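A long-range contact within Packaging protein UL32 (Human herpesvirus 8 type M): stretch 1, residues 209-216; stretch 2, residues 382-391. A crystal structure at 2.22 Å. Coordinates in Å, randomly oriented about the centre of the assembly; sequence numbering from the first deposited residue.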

# COMPACT_ATOMS: atom_id res chain seq x y z
N ALA D 209 18.80 32.04 38.82
CA ALA D 209 17.39 32.15 39.14
C ALA D 209 17.09 31.54 40.51
O ALA D 209 16.28 32.07 41.27
N ARG D 210 17.76 30.45 40.86
CA ARG D 210 17.55 29.86 42.18
C ARG D 210 17.90 30.86 43.27
O ARG D 210 17.14 31.06 44.22
N ALA D 211 19.08 31.49 43.14
CA ALA D 211 19.53 32.48 44.10
C ALA D 211 18.54 33.63 44.20
O ALA D 211 18.23 34.10 45.31
N THR D 212 17.97 34.06 43.08
CA THR D 212 17.13 35.24 43.08
C THR D 212 15.73 34.98 43.62
O THR D 212 15.11 35.88 44.19
N PHE D 213 15.18 33.78 43.45
CA PHE D 213 13.76 33.58 43.70
C PHE D 213 13.46 32.56 44.77
O PHE D 213 12.35 32.59 45.32
N CYS D 214 14.37 31.66 45.07
CA CYS D 214 14.09 30.54 45.93
C CYS D 214 14.48 30.84 47.37
O CYS D 214 15.37 31.65 47.65
N GLY D 215 13.83 30.13 48.30
CA GLY D 215 14.02 30.27 49.73
C GLY D 215 12.70 30.65 50.38
O GLY D 215 11.99 31.53 49.87
N ALA D 216 12.37 30.02 51.52
CA ALA D 216 11.09 30.29 52.17
C ALA D 216 11.00 31.73 52.63
O ALA D 216 9.89 32.28 52.75
N GLU D 382 6.93 28.29 39.51
CA GLU D 382 6.18 29.19 40.39
C GLU D 382 7.08 30.14 41.16
O GLU D 382 6.63 31.19 41.61
N ASP D 383 8.35 29.75 41.36
CA ASP D 383 9.30 30.62 42.04
C ASP D 383 9.63 31.84 41.19
O ASP D 383 9.53 32.97 41.66
N VAL D 384 10.04 31.63 39.93
CA VAL D 384 10.31 32.76 39.04
C VAL D 384 9.10 33.67 38.96
O VAL D 384 9.21 34.89 39.06
N LEU D 385 7.93 33.08 38.78
CA LEU D 385 6.78 33.89 38.45
C LEU D 385 6.30 34.69 39.65
O LEU D 385 5.82 35.82 39.49
N PHE D 386 6.38 34.12 40.85
CA PHE D 386 5.61 34.66 41.96
C PHE D 386 6.39 35.02 43.22
O PHE D 386 5.83 35.70 44.07
N ARG D 387 7.64 34.62 43.35
CA ARG D 387 8.43 35.02 44.50
C ARG D 387 9.15 36.33 44.24
O ARG D 387 9.67 36.57 43.14
N LEU D 388 9.17 37.18 45.27
CA LEU D 388 9.77 38.49 45.16
C LEU D 388 11.28 38.35 45.06
O LEU D 388 11.90 37.79 45.97
N PRO D 389 11.91 38.90 44.04
CA PRO D 389 13.34 38.65 43.85
C PRO D 389 14.20 39.38 44.87
O PRO D 389 13.88 40.48 45.33
N ARG D 390 15.33 38.76 45.19
CA ARG D 390 16.35 39.42 45.98
C ARG D 390 17.09 40.35 45.04
O ARG D 390 17.65 39.89 44.04
N GLU D 391 17.10 41.65 45.36
CA GLU D 391 17.56 42.63 44.39
C GLU D 391 19.05 42.52 44.09
O GLU D 391 19.46 42.78 42.95

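Touching residues of the two stretches are at least 169 positions apart in sequence, and the stretches bury 578 Å² between them. Stretch 1 is the end of a helix, 209-213, and the loop after it. Stretch 2 is a helix, 382-386, followed by loop. The backbones come closest at Thr212 with Arg390 and at Phe213 with Pro389, with CA atoms 5.1 Å apart in each pair.

The polar contacts centre on Arg390. Its CA-to-CB bond points sideways, but the extended m, t, t side chain brings the guanidinium to the end of the first helix. There, carbonyl groups no longer all have helical partners. Arg390 NH1 donates to Ala211 O at 2.7 Å. Arg390 NH1 also donates to Cys214 O at 2.4 Å, a very short hydrogen bond. NH2 of Arg390 reaches the same Cys214 O at 2.8 Å, but this bond is weak. Both acceptors lie near the guanidinium plane, at its edge. The backbone adds a straighter bond, from Arg390 N to Thr212 O at 3.1 Å. The same Thr212 O receives a CA-H...O contact from Pro389 CA at 3.3 Å.

The apolar contacts centre on Phe213, which has the largest covered area of any residue here. It is buried, with chi1 m and chi2 -79°. Val384 CA sits over one face of the Phe213 ring, 3.9 Å from its centroid, as a CH-pi contact. Val384, chi1 t, also places CG2 4.1 Å from Phe213 CD2. Pro389 CB packs 3.8 Å from Phe213 CE1, and its other neighbour is Thr212, whose CG2 is 3.4 Å from Pro389 CB. Thr212 has chi1 m; its OG1 is hydrogen-bonded just outside the stretch.

Asp383 and Arg387 both point toward stretch 1, one helical turn apart. Asp383 (chi1 m) brings OD2 to 3.6 Å from Cys214 SG, a contact rather than a hydrogen bond. The Cys214 CA-to-CB bond points away, with chi1 m. Arg387 is m, t, t. Arg387 CD lies 3.2 Å from Phe213 O, so the aliphatic part of the chain makes this approach. Arg387 NE and Asp383 OD1 form a long salt bridge of 3.7 Å within stretch 2.

Gly215 leaves room beside Arg390. Gly215 CA is 3.9 Å from Arg390 NH2, and a CB on Gly215 would lie 2.5 Å from Arg390 NH2, a clash. The backbone angles of Gly215 themselves call for glycine, although this residue is poorly ordered. Leu385 and Phe386 point away and take no part.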

# COMPACT_ATOMS: atom_id res chain seq x y z
CB ALA D 209 16.54 31.51 38.05
CB ARG D 210 18.39 28.61 42.34
CG ARG D 210 17.87 27.70 43.42
CD ARG D 210 18.93 26.69 43.81
NE ARG D 210 20.15 27.40 44.18
CZ ARG D 210 20.28 28.15 45.27
NH1 ARG D 210 19.26 28.29 46.11
NH2 ARG D 210 21.43 28.77 45.52
CB ALA D 211 20.90 33.00 43.70
CB THR D 212 17.03 35.82 41.68
OG1 THR D 212 18.35 36.06 41.20
CG2 THR D 212 16.27 37.12 41.70
CB PHE D 213 13.04 33.16 42.41
CG PHE D 213 13.15 34.17 41.30
CD1 PHE D 213 12.35 35.30 41.30
CD2 PHE D 213 14.03 33.98 40.26
CE1 PHE D 213 12.44 36.23 40.28
CE2 PHE D 213 14.12 34.90 39.23
CZ PHE D 213 13.33 36.03 39.24
CB CYS D 214 14.80 29.29 45.39
SG CYS D 214 14.14 28.79 43.71
CB ALA D 216 10.89 29.36 53.37
CB GLU D 382 5.30 28.41 41.36
CG GLU D 382 6.01 27.46 42.32
CD GLU D 382 6.49 26.18 41.68
OE1 GLU D 382 6.73 25.21 42.43
OE2 GLU D 382 6.60 26.14 40.42
CB ASP D 383 10.56 29.83 42.37
CG ASP D 383 10.26 28.61 43.21
OD1 ASP D 383 9.44 28.71 44.14
OD2 ASP D 383 10.84 27.54 42.93
CB VAL D 384 10.72 32.28 37.63
CG1 VAL D 384 10.86 33.45 36.72
CG2 VAL D 384 12.01 31.51 37.68
CB LEU D 385 5.66 33.01 37.91
CG LEU D 385 5.86 32.38 36.54
CD1 LEU D 385 4.49 31.88 36.04
CD2 LEU D 385 6.52 33.35 35.54
CB PHE D 386 4.46 33.71 42.33
CG PHE D 386 3.25 33.91 41.46
CD1 PHE D 386 2.49 35.06 41.58
CD2 PHE D 386 2.94 33.00 40.47
CE1 PHE D 386 1.41 35.28 40.76
CE2 PHE D 386 1.86 33.21 39.65
CZ PHE D 386 1.09 34.35 39.79
CB ARG D 387 9.41 33.92 44.89
CG ARG D 387 8.65 32.74 45.41
CD ARG D 387 9.44 31.94 46.39
NE ARG D 387 8.57 30.94 46.99
CZ ARG D 387 7.75 31.20 48.01
NH1 ARG D 387 7.71 32.42 48.52
NH2 ARG D 387 6.99 30.23 48.52
CB LEU D 388 9.39 39.33 46.38
CG LEU D 388 9.78 40.82 46.33
CD1 LEU D 388 8.73 41.65 47.08
CD2 LEU D 388 11.24 41.09 46.82
CB PRO D 389 13.61 39.18 42.44
CG PRO D 389 12.56 40.19 42.21
CD PRO D 389 11.34 39.72 42.97
CB ARG D 390 17.30 38.41 46.57
CG ARG D 390 16.66 37.31 47.36
CD ARG D 390 17.72 36.28 47.68
NE ARG D 390 17.23 35.40 48.74
CZ ARG D 390 16.59 34.26 48.53
NH1 ARG D 390 16.43 33.82 47.29
NH2 ARG D 390 16.15 33.56 49.56
CB GLU D 391 17.18 44.05 44.84
CG GLU D 391 15.67 44.38 44.64
CD GLU D 391 15.24 44.59 43.14
OE1 GLU D 391 16.11 44.86 42.27
OE2 GLU D 391 14.02 44.48 42.85